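Hemin degrading factor (Pseudomonas aeruginosa, PDB 4MF9) binds heme and probably serves in its intracellular trafficking and degradation. Local coordinates at residues A[246-251]-A[323-328]; A[259-264]-A[345-350]; A[308-313]-A[353-358]. All blocks are in the same frame, centred on the assembly; numbering follows the deposited sequence.

Contact 1. Residues A[246-251]-A[323-328]; sequences GDLAKL and WEAFDP
Leu251 and Trp323 reach toward each other tip to tip, and the methyl CD1 of the leucine comes down on one face of the indole. It lies 3.4 Å from the centroid of the Trp323 six-membered ring and only 9° off the ring normal, a close CH-pi contact. Trp323 holds CG anti to the carbonyl carbon, beside the backbone N (chi1 -78°), in a side chain that reaches toward the helix. The benzo rim of the same indole runs into the first turn of helix 247-258: CZ3 of Trp323 is 3.6 Å from Asp247 O and 3.8 Å from Leu248 CA, both near the ring plane. That carbonyl oxygen also accepts the backbone bond from Leu251 N. Leu248 slides past the tryptophan in the opposite direction, placing its CD1 4.2 Å from Trp323 CE3, and its other methyl, CD2, meets Ala325 CB at 4.2 Å. No hydrogen bond joins the two segments; the indole NE1 donates to Ala354 O, and Phe357 meets the ring with its plane steeply inclined. This is buried apolar packing of a helix on an antiparallel beta-sheet, within the C-terminal HemS/ChuX-type half of the protein.

Contact 2. Residues A[259-264]-A[345-350]; sequences GLPIMV and PERDDW
Pro261 covers one face of the Arg347 guanidinium, its CG standing 3.4 Å above the plane and offset toward the rim, with the two side chains crossing at about a right angle. Pro261 CD is nearer still to one nitrogen, 3.3 Å from Arg347 NH2. At the Trp350 indole, Leu260 CD2 lies at the edge near the ring plane, Glu346 CD is also in plane at the edge, and Ile262 CG2 comes in obliquely, 4.1 Å from Trp350 CZ3. Leu260 touches both sides: CD2 is 3.7 Å from Trp350 CA, while CD1 passes against the carboxylate of Asp349 and approaches Arg347 NH2 obliquely, at 4.1 Å. Asp349 OD1 receives Arg347 NH2 at 2.8 Å in a salt bridge. The bond falls on the syn lone pair of OD1, but is bent, with an N-H...O angle of 132°, and the oxygen is tilted 29° from the guanidinium plane. Indole NE1 donates to Thr321 O. Arg347 is the N-cap residue of helix 348-355. The contact packs the start of this helix against the approach to strand 262-268, whose Met263 lines the heme pocket, with the ion pair of exposed Arg347 and partly exposed Asp349 on its outer side.

Contact 3. Residues A[308-313]-A[353-358]; sequences LWRVRK and LAESFK. With HEM (protoporphyrin IX containing Fe), chain C.
Arg310, Glu355 and Arg312 carry most of the buried surface, and the first of them binds two carbonyl oxygens of the C-terminal segment. Arg310 NH1 gives one bond to Ala354 O at 2.8 Å, fairly straight (163°) and on a lone pair in the carbonyl plane. The same nitrogen and NH2 close end-on upon a single acceptor, Phe357 O, at 2.8 Å from NH1 and 3.0 Å from NH2, and both carbonyl oxygens lie in the guanidinium plane. A bend at chi3 (47°) turns NE out of an extended course. Glu355 crosses Arg310 at about a right angle, with OE1 over a face of the guanidinium, 3.5 Å from Arg310 NE: a salt bridge through charge, with no N-H pointed at the oxygen. The same carboxylate also meets Arg312 tip to tip and nearly coplanar. There the grip is side-on, Arg312 NE to Glu355 OE2 at 2.7 Å and Arg312 NH2 to Glu355 OE1 at 2.6 Å, the latter on the syn lone pair. Glu241 of the neighbouring strand adds a second carboxylate, bridging to NH2 of both arginines. The two acids should largely offset the positive charge of the arginines, while the in-plane bonds hold both guanidiniums in orientation.

All three contacts reach the same antiparallel sheet, contact 1 through helix 247-258, contacts 2 and 3 through helix 348-355, contact 3 also through the residues after it. Contacts 1 and 3 lie closest, with centres about 10 Å apart: their strands are neighbours, joined by Glu324 N to Trp309 O (2.8 Å, a probable hydrogen bond), and Trp323 CH2 packs against Phe357 CD2 at 3.4 Å. Leu260 CD2 of contact 2 touches Leu353 CD2 of contact 3 at 4.0 Å, and Trp350 packs on Leu251 of contact 1. The heme pocket is reached at Met263 and Lys313, whose NZ bridges to Glu324 OE2 (3.0 Å); the side chains of Trp350 and Trp323 lie about 8 and 11 Å from the heme.

Contact 1. Residues A[246-251]-A[323-328]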
loop_
_atom_site.group_PDB
_atom_site.type_symbol
_atom_site.label_atom_id
_atom_site.label_comp_id
_atom_site.label_asym_id
_atom_site.label_seq_id
_atom_site.Cartn_x
_atom_site.Cartn_y
_atom_site.Cartn_z
ATOM N N GLY A 246 0.503 -20.995 -3.512
ATOM C CA GLY A 246 -0.493 -20.902 -4.565
ATOM C C GLY A 246 -1.910 -20.834 -4.036
ATOM O O GLY A 246 -2.848 -20.603 -4.791
ATOM N N ASP A 247 -2.105 -21.109 -2.754
ATOM C CA ASP A 247 -3.429 -21.049 -2.141
ATOM C C ASP A 247 -4.062 -19.644 -2.151
ATOM O O ASP A 247 -5.241 -19.530 -2.142
ATOM C CB ASP A 247 -3.448 -21.669 -0.723
ATOM C CG ASP A 247 -3.427 -23.202 -0.729
ATOM O OD1 ASP A 247 -3.507 -23.756 -1.806
ATOM O OD2 ASP A 247 -3.350 -23.836 0.322
ATOM N N LEU A 248 -3.252 -18.595 -2.047
ATOM C CA LEU A 248 -3.801 -17.249 -1.945
ATOM C C LEU A 248 -4.722 -16.899 -3.115
ATOM O O LEU A 248 -5.820 -16.389 -2.905
ATOM C CB LEU A 248 -2.683 -16.213 -1.807
ATOM C CG LEU A 248 -3.136 -14.751 -1.762
ATOM C CD1 LEU A 248 -4.058 -14.448 -0.592
ATOM C CD2 LEU A 248 -1.925 -13.871 -1.736
ATOM N N ALA A 249 -4.299 -17.201 -4.341
ATOM C CA ALA A 249 -5.137 -16.958 -5.520
ATOM C C ALA A 249 -6.430 -17.777 -5.467
ATOM O O ALA A 249 -7.504 -17.313 -5.870
ATOM C CB ALA A 249 -4.362 -17.283 -6.796
ATOM N N LYS A 250 -6.317 -18.990 -4.984
ATOM C CA LYS A 250 -7.427 -19.899 -4.864
ATOM C C LYS A 250 -8.462 -19.416 -3.904
ATOM O O LYS A 250 -9.577 -19.579 -4.146
ATOM C CB LYS A 250 -6.958 -21.273 -4.525
ATOM C CG LYS A 250 -6.334 -21.967 -5.693
ATOM C CD LYS A 250 -5.284 -22.899 -5.258
ATOM C CE LYS A 250 -4.907 -23.824 -6.377
ATOM N NZ LYS A 250 -4.477 -25.121 -5.872
ATOM N N LEU A 251 -8.024 -18.789 -2.812
ATOM C CA LEU A 251 -8.932 -18.184 -1.832
ATOM C C LEU A 251 -9.712 -17.013 -2.433
ATOM O O LEU A 251 -10.915 -16.867 -2.180
ATOM C CB LEU A 251 -8.186 -17.763 -0.552
ATOM C CG LEU A 251 -9.087 -17.253 0.574
ATOM C CD1 LEU A 251 -8.551 -17.636 1.929
ATOM C CD2 LEU A 251 -9.204 -15.734 0.485
ATOM N N TRP A 323 -4.903 -14.035 6.361
ATOM C CA TRP A 323 -3.820 -14.632 5.588
ATOM C C TRP A 323 -2.822 -13.521 5.293
ATOM O O TRP A 323 -3.218 -12.407 4.939
ATOM C CB TRP A 323 -4.339 -15.203 4.266
ATOM C CG TRP A 323 -5.035 -16.530 4.403
ATOM C CD1 TRP A 323 -5.670 -17.022 5.514
ATOM C CD2 TRP A 323 -5.148 -17.538 3.396
ATOM N NE1 TRP A 323 -6.186 -18.275 5.245
ATOM C CE2 TRP A 323 -5.878 -18.609 3.951
ATOM C CE3 TRP A 323 -4.717 -17.629 2.067
ATOM C CZ2 TRP A 323 -6.173 -19.762 3.231
ATOM C CZ3 TRP A 323 -5.012 -18.778 1.353
ATOM C CH2 TRP A 323 -5.735 -19.830 1.938
ATOM N N GLU A 324 -1.535 -13.819 5.458
ATOM C CA GLU A 324 -0.478 -12.829 5.298
ATOM C C GLU A 324 0.603 -13.386 4.367
ATOM O O GLU A 324 1.178 -14.448 4.616
ATOM C CB GLU A 324 0.065 -12.419 6.682
ATOM C CG GLU A 324 -1.076 -11.981 7.612
ATOM C CD GLU A 324 -0.642 -11.431 8.953
ATOM O OE1 GLU A 324 0.578 -11.335 9.219
ATOM O OE2 GLU A 324 -1.544 -11.090 9.746
ATOM N N ALA A 325 0.841 -12.673 3.270
ATOM C CA ALA A 325 1.832 -13.076 2.276
ATOM C C ALA A 325 3.065 -12.185 2.406
ATOM O O ALA A 325 2.955 -10.959 2.527
ATOM C CB ALA A 325 1.244 -12.973 0.895
ATOM N N PHE A 326 4.230 -12.774 2.384
ATOM C CA PHE A 326 5.481 -12.106 2.517
ATOM C C PHE A 326 6.426 -12.353 1.338
ATOM O O PHE A 326 6.410 -13.407 0.758
ATOM C CB PHE A 326 6.191 -12.548 3.758
ATOM C CG PHE A 326 5.377 -12.366 5.017
ATOM C CD1 PHE A 326 4.472 -13.309 5.417
ATOM C CD2 PHE A 326 5.526 -11.242 5.782
ATOM C CE1 PHE A 326 3.762 -13.162 6.571
ATOM C CE2 PHE A 326 4.793 -11.066 6.923
ATOM C CZ PHE A 326 3.896 -12.015 7.304
ATOM N N ASP A 327 7.246 -11.363 1.036
ATOM C CA ASP A 327 8.327 -11.490 0.070
ATOM C C ASP A 327 9.595 -12.085 0.690
ATOM O O ASP A 327 9.578 -12.331 1.866
ATOM C CB ASP A 327 8.606 -10.169 -0.613
ATOM C CG ASP A 327 9.183 -9.155 0.289
ATOM O OD1 ASP A 327 9.774 -9.462 1.299
ATOM O OD2 ASP A 327 9.073 -8.007 -0.066
ATOM N N PRO A 328 10.667 -12.227 -0.075
ATOM C CA PRO A 328 11.894 -12.791 0.432
ATOM C C PRO A 328 12.564 -11.934 1.475
ATOM O O PRO A 328 13.463 -12.411 2.054
ATOM C CB PRO A 328 12.769 -12.945 -0.811
ATOM C CG PRO A 328 11.825 -13.261 -1.857
ATOM C CD PRO A 328 10.562 -12.471 -1.528
#

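Contact 2. Residues A[259-264]-A[345-350]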
loop_
_atom_site.group_PDB
_atom_site.type_symbol
_atom_site.label_atom_id
_atom_site.label_comp_id
_atom_site.label_asym_id
_atom_site.label_seq_id
_atom_site.Cartn_x
_atom_site.Cartn_y
_atom_site.Cartn_z
ATOM N N GLY A 259 -19.264 -14.539 -2.981
ATOM C CA GLY A 259 -19.724 -13.185 -2.704
ATOM C C GLY A 259 -19.355 -12.723 -1.308
ATOM O O GLY A 259 -19.869 -11.717 -0.811
ATOM N N LEU A 260 -18.487 -13.446 -0.649
ATOM C CA LEU A 260 -18.081 -13.102 0.673
ATOM C C LEU A 260 -17.328 -11.761 0.699
ATOM O O LEU A 260 -16.317 -11.616 0.123
ATOM C CB LEU A 260 -17.150 -14.203 1.161
ATOM C CG LEU A 260 -16.276 -14.157 2.372
ATOM C CD1 LEU A 260 -17.084 -13.631 3.500
ATOM C CD2 LEU A 260 -15.902 -15.558 2.771
ATOM N N PRO A 261 -17.823 -10.847 1.462
ATOM C CA PRO A 261 -17.139 -9.561 1.646
ATOM C C PRO A 261 -15.859 -9.749 2.463
ATOM O O PRO A 261 -15.883 -10.281 3.579
ATOM C CB PRO A 261 -18.167 -8.729 2.422
ATOM C CG PRO A 261 -19.004 -9.762 3.154
ATOM C CD PRO A 261 -19.092 -10.924 2.208
ATOM N N ILE A 262 -14.737 -9.320 1.898
ATOM C CA ILE A 262 -13.445 -9.504 2.541
ATOM C C ILE A 262 -12.768 -8.152 2.716
ATOM O O ILE A 262 -13.331 -7.125 2.346
ATOM C CB ILE A 262 -12.560 -10.409 1.698
ATOM C CG1 ILE A 262 -12.352 -9.784 0.318
ATOM C CG2 ILE A 262 -13.205 -11.796 1.563
ATOM C CD1 ILE A 262 -11.407 -10.562 -0.577
ATOM N N MET A 263 -11.596 -8.122 3.302
ATOM C CA MET A 263 -10.754 -6.948 3.416
ATOM C C MET A 263 -9.394 -7.253 2.837
ATOM O O MET A 263 -8.843 -8.259 3.148
ATOM C CB MET A 263 -10.600 -6.512 4.858
ATOM C CG MET A 263 -11.879 -6.174 5.543
ATOM S SD MET A 263 -11.750 -5.649 7.223
ATOM C CE MET A 263 -11.099 -4.027 6.922
ATOM N N VAL A 264 -8.892 -6.385 1.994
ATOM C CA VAL A 264 -7.627 -6.559 1.400
ATOM C C VAL A 264 -6.723 -5.375 1.750
ATOM O O VAL A 264 -7.018 -4.307 1.330
ATOM C CB VAL A 264 -7.748 -6.680 -0.148
ATOM C CG1 VAL A 264 -6.419 -6.828 -0.783
ATOM C CG2 VAL A 264 -8.677 -7.799 -0.565
ATOM N N PRO A 345 -17.545 -9.643 15.930
ATOM C CA PRO A 345 -16.639 -10.763 15.739
ATOM C C PRO A 345 -16.521 -11.034 14.254
ATOM O O PRO A 345 -17.356 -10.549 13.527
ATOM C CB PRO A 345 -17.393 -11.899 16.401
ATOM C CG PRO A 345 -18.792 -11.542 16.196
ATOM C CD PRO A 345 -18.837 -10.090 16.447
ATOM N N GLU A 346 -15.564 -11.807 13.803
ATOM C CA GLU A 346 -15.449 -12.071 12.400
ATOM C C GLU A 346 -16.578 -12.972 11.976
ATOM O O GLU A 346 -17.194 -13.580 12.799
ATOM C CB GLU A 346 -14.054 -12.601 12.016
ATOM C CG GLU A 346 -13.767 -14.075 12.293
ATOM C CD GLU A 346 -12.344 -14.499 11.990
ATOM O OE1 GLU A 346 -11.616 -13.761 11.365
ATOM O OE2 GLU A 346 -11.940 -15.582 12.410
ATOM N N ARG A 347 -16.872 -13.018 10.693
ATOM C CA ARG A 347 -17.979 -13.794 10.185
ATOM C C ARG A 347 -17.608 -15.253 9.989
ATOM O O ARG A 347 -16.491 -15.551 9.732
ATOM C CB ARG A 347 -18.571 -13.175 8.923
ATOM C CG ARG A 347 -18.633 -11.680 8.999
ATOM C CD ARG A 347 -19.350 -10.977 7.888
ATOM N NE ARG A 347 -19.558 -11.732 6.672
ATOM C CZ ARG A 347 -20.565 -11.525 5.845
ATOM N NH1 ARG A 347 -21.423 -10.545 6.049
ATOM N NH2 ARG A 347 -20.695 -12.276 4.811
ATOM N N ASP A 348 -18.547 -16.152 10.152
ATOM C CA ASP A 348 -18.268 -17.557 10.047
ATOM C C ASP A 348 -17.847 -17.956 8.660
ATOM O O ASP A 348 -17.034 -18.787 8.504
ATOM C CB ASP A 348 -19.493 -18.389 10.489
ATOM C CG ASP A 348 -20.015 -18.027 11.874
ATOM O OD1 ASP A 348 -21.208 -18.136 12.163
ATOM O OD2 ASP A 348 -19.253 -17.629 12.713
ATOM N N ASP A 349 -18.418 -17.338 7.661
ATOM C CA ASP A 349 -18.118 -17.692 6.306
ATOM C C ASP A 349 -16.660 -17.404 5.971
ATOM O O ASP A 349 -15.985 -18.162 5.336
ATOM C CB ASP A 349 -19.163 -17.111 5.284
ATOM C CG ASP A 349 -19.249 -15.589 5.288
ATOM O OD1 ASP A 349 -20.199 -15.032 4.704
ATOM O OD2 ASP A 349 -18.402 -14.949 5.898
ATOM N N TRP A 350 -16.182 -16.300 6.480
ATOM C CA TRP A 350 -14.774 -15.971 6.309
ATOM C C TRP A 350 -13.878 -16.998 7.001
ATOM O O TRP A 350 -12.977 -17.571 6.374
ATOM C CB TRP A 350 -14.445 -14.569 6.826
ATOM C CG TRP A 350 -12.961 -14.388 6.985
ATOM C CD1 TRP A 350 -12.257 -14.264 8.158
ATOM C CD2 TRP A 350 -11.993 -14.356 5.933
ATOM N NE1 TRP A 350 -10.911 -14.141 7.887
ATOM C CE2 TRP A 350 -10.727 -14.193 6.528
ATOM C CE3 TRP A 350 -12.077 -14.439 4.541
ATOM C CZ2 TRP A 350 -9.559 -14.115 5.773
ATOM C CZ3 TRP A 350 -10.927 -14.364 3.805
ATOM C CH2 TRP A 350 -9.684 -14.206 4.416
#

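Contact 3. Residues A[308-313]-A[353-358]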
loop_
_atom_site.group_PDB
_atom_site.type_symbol
_atom_site.label_atom_id
_atom_site.label_comp_id
_atom_site.label_asym_id
_atom_site.label_seq_id
_atom_site.Cartn_x
_atom_site.Cartn_y
_atom_site.Cartn_z
ATOM N N LEU A 308 3.426 -17.720 2.808
ATOM C CA LEU A 308 2.007 -17.457 2.961
ATOM C C LEU A 308 1.556 -18.095 4.271
ATOM O O LEU A 308 1.732 -19.312 4.475
ATOM C CB LEU A 308 1.220 -18.069 1.793
ATOM C CG LEU A 308 -0.267 -17.734 1.914
ATOM C CD1 LEU A 308 -0.455 -16.188 1.892
ATOM C CD2 LEU A 308 -1.089 -18.414 0.845
ATOM N N TRP A 309 0.987 -17.282 5.159
ATOM C CA TRP A 309 0.594 -17.757 6.487
ATOM C C TRP A 309 -0.875 -17.521 6.770
ATOM O O TRP A 309 -1.421 -16.458 6.437
ATOM C CB TRP A 309 1.397 -17.006 7.552
ATOM C CG TRP A 309 2.826 -17.377 7.603
ATOM C CD1 TRP A 309 3.836 -16.875 6.831
ATOM C CD2 TRP A 309 3.423 -18.321 8.489
ATOM N NE1 TRP A 309 5.026 -17.463 7.176
ATOM C CE2 TRP A 309 4.800 -18.351 8.198
ATOM C CE3 TRP A 309 2.926 -19.149 9.505
ATOM C CZ2 TRP A 309 5.687 -19.184 8.884
ATOM C CZ3 TRP A 309 3.805 -19.963 10.187
ATOM C CH2 TRP A 309 5.171 -19.979 9.876
ATOM N N ARG A 310 -1.506 -18.500 7.387
ATOM C CA ARG A 310 -2.756 -18.319 8.048
ATOM C C ARG A 310 -2.464 -17.886 9.508
ATOM O O ARG A 310 -1.754 -18.526 10.169
ATOM C CB ARG A 310 -3.612 -19.576 8.048
ATOM C CG ARG A 310 -4.826 -19.571 8.920
ATOM C CD ARG A 310 -5.795 -20.755 8.672
ATOM N NE ARG A 310 -5.114 -22.033 8.595
ATOM C CZ ARG A 310 -5.270 -22.928 7.632
ATOM N NH1 ARG A 310 -6.103 -22.713 6.626
ATOM N NH2 ARG A 310 -4.617 -24.058 7.693
ATOM N N VAL A 311 -3.058 -16.806 9.957
ATOM C CA VAL A 311 -2.723 -16.281 11.287
ATOM C C VAL A 311 -3.990 -16.057 12.090
ATOM O O VAL A 311 -4.988 -15.580 11.541
ATOM C CB VAL A 311 -1.968 -14.938 11.180
ATOM C CG1 VAL A 311 -1.522 -14.435 12.570
ATOM C CG2 VAL A 311 -0.765 -15.074 10.260
ATOM N N ARG A 312 -3.952 -16.386 13.375
ATOM C CA ARG A 312 -5.054 -16.181 14.259
ATOM C C ARG A 312 -4.607 -15.364 15.486
ATOM O O ARG A 312 -3.686 -15.734 16.162
ATOM C CB ARG A 312 -5.754 -17.482 14.671
ATOM C CG ARG A 312 -5.782 -18.602 13.655
ATOM C CD ARG A 312 -6.415 -19.876 14.209
ATOM N NE ARG A 312 -6.536 -20.870 13.192
ATOM C CZ ARG A 312 -5.601 -21.733 12.892
ATOM N NH1 ARG A 312 -4.487 -21.752 13.568
ATOM N NH2 ARG A 312 -5.788 -22.563 11.899
ATOM N N LYS A 313 -5.263 -14.265 15.731
ATOM C CA LYS A 313 -4.939 -13.397 16.832
ATOM C C LYS A 313 -6.172 -13.159 17.733
ATOM O O LYS A 313 -7.200 -12.833 17.268
ATOM C CB LYS A 313 -4.397 -12.053 16.330
ATOM C CG LYS A 313 -3.390 -12.081 15.216
ATOM C CD LYS A 313 -2.729 -10.729 14.989
ATOM C CE LYS A 313 -3.231 -10.093 13.708
ATOM N NZ LYS A 313 -2.553 -10.506 12.468
ATOM N N LEU A 353 -13.744 -20.257 5.204
ATOM C CA LEU A 353 -12.881 -20.228 4.056
ATOM C C LEU A 353 -11.405 -20.127 4.374
ATOM O O LEU A 353 -10.623 -20.849 3.852
ATOM C CB LEU A 353 -13.289 -19.119 3.131
ATOM C CG LEU A 353 -12.501 -18.895 1.838
ATOM C CD1 LEU A 353 -12.391 -20.134 1.011
ATOM C CD2 LEU A 353 -13.130 -17.795 1.037
ATOM N N ALA A 354 -11.067 -19.261 5.296
ATOM C CA ALA A 354 -9.688 -19.079 5.753
ATOM C C ALA A 354 -9.082 -20.375 6.316
ATOM O O ALA A 354 -7.880 -20.611 6.197
ATOM C CB ALA A 354 -9.633 -17.985 6.797
ATOM N N GLU A 355 -9.880 -21.172 6.965
ATOM C CA GLU A 355 -9.390 -22.448 7.502
ATOM C C GLU A 355 -9.536 -23.636 6.563
ATOM O O GLU A 355 -9.023 -24.645 6.817
ATOM C CB GLU A 355 -10.042 -22.796 8.824
ATOM C CG GLU A 355 -10.043 -21.781 9.943
ATOM C CD GLU A 355 -8.871 -21.949 10.884
ATOM O OE1 GLU A 355 -7.956 -22.678 10.537
ATOM O OE2 GLU A 355 -8.902 -21.419 11.966
ATOM N N SER A 356 -10.244 -23.480 5.466
ATOM C CA SER A 356 -10.510 -24.611 4.573
ATOM C C SER A 356 -9.246 -25.139 3.904
ATOM O O SER A 356 -9.208 -26.286 3.455
ATOM C CB SER A 356 -11.555 -24.245 3.517
ATOM O OG SER A 356 -11.031 -23.334 2.566
ATOM N N PHE A 357 -8.200 -24.318 3.856
ATOM C CA PHE A 357 -6.995 -24.700 3.125
ATOM C C PHE A 357 -5.994 -25.430 4.012
ATOM O O PHE A 357 -5.787 -25.064 5.171
ATOM C CB PHE A 357 -6.371 -23.485 2.416
ATOM C CG PHE A 357 -7.174 -23.002 1.239
ATOM C CD1 PHE A 357 -6.873 -23.434 -0.042
ATOM C CD2 PHE A 357 -8.243 -22.138 1.417
ATOM C CE1 PHE A 357 -7.620 -23.004 -1.127
ATOM C CE2 PHE A 357 -8.995 -21.701 0.334
ATOM C CZ PHE A 357 -8.682 -22.134 -0.936
ATOM N N LYS A 358 -5.374 -26.474 3.480
ATOM C CA LYS A 358 -4.499 -27.301 4.243
ATOM C C LYS A 358 -3.119 -26.697 4.512
ATOM O O LYS A 358 -2.464 -26.301 3.642
ATOM C CB LYS A 358 -4.400 -28.702 3.609
ATOM C CG LYS A 358 -5.751 -29.311 3.274
ATOM C CD LYS A 358 -5.798 -30.835 3.408
ATOM C CE LYS A 358 -7.096 -31.464 2.908
ATOM N NZ LYS A 358 -8.244 -30.542 2.971
HETATM C CHA HEM C . -6.753 -3.935 10.941
HETATM C CHB HEM C . -10.634 -1.231 11.164
HETATM C CHC HEM C . -7.889 2.508 12.432
HETATM C CHD HEM C . -4.042 0.023 11.037
HETATM C C1A HEM C . -8.058 -3.534 10.977
HETATM C C2A HEM C . -9.192 -4.387 10.861
HETATM C C3A HEM C . -10.259 -3.629 10.947
HETATM C C4A HEM C . -9.804 -2.316 11.062
HETATM C CMA HEM C . -11.679 -4.112 10.856
HETATM C CAA HEM C . -9.228 -5.867 10.717
HETATM C CBA HEM C . -10.163 -6.644 11.678
HETATM C CGA HEM C . -9.538 -6.609 13.025
HETATM O O1A HEM C . -10.198 -6.355 14.029
HETATM O O2A HEM C . -8.359 -6.832 13.087
HETATM C C1B HEM C . -10.153 0.012 11.554
HETATM C C2B HEM C . -11.067 1.046 11.804
HETATM C C3B HEM C . -10.351 2.117 12.174
HETATM C C4B HEM C . -8.933 1.692 12.130
HETATM C CMB HEM C . -12.560 0.943 11.715
HETATM C CAB HEM C . -10.985 3.417 12.546
HETATM C CBB HEM C . -10.449 4.589 12.402
HETATM C C1C HEM C . -6.606 2.185 12.189
HETATM C C2C HEM C . -5.521 2.992 12.460
HETATM C C3C HEM C . -4.413 2.302 12.073
HETATM C C4C HEM C . -4.821 1.044 11.545
HETATM C CMC HEM C . -5.561 4.354 13.084
HETATM C CAC HEM C . -3.056 2.784 12.170
HETATM C CBC HEM C . -2.143 2.089 11.560
HETATM C C1D HEM C . -4.461 -1.308 10.911
HETATM C C2D HEM C . -3.558 -2.461 10.616
HETATM C C3D HEM C . -4.333 -3.542 10.611
HETATM C C4D HEM C . -5.690 -3.060 10.887
HETATM C CMD HEM C . -2.064 -2.487 10.372
HETATM C CAD HEM C . -3.884 -4.957 10.351
HETATM C CBD HEM C . -3.811 -5.704 11.682
HETATM C CGD HEM C . -3.073 -7.005 11.765
HETATM O O1D HEM C . -3.687 -7.919 12.273
HETATM O O2D HEM C . -1.919 -7.170 11.399
HETATM N NA HEM C . -8.456 -2.255 11.091
HETATM N NB HEM C . -8.890 0.413 11.761
HETATM N NC HEM C . -6.154 1.048 11.660
HETATM N ND HEM C . -5.707 -1.734 11.051
HETATM FE FE HEM C . -7.190 -0.715 11.434
#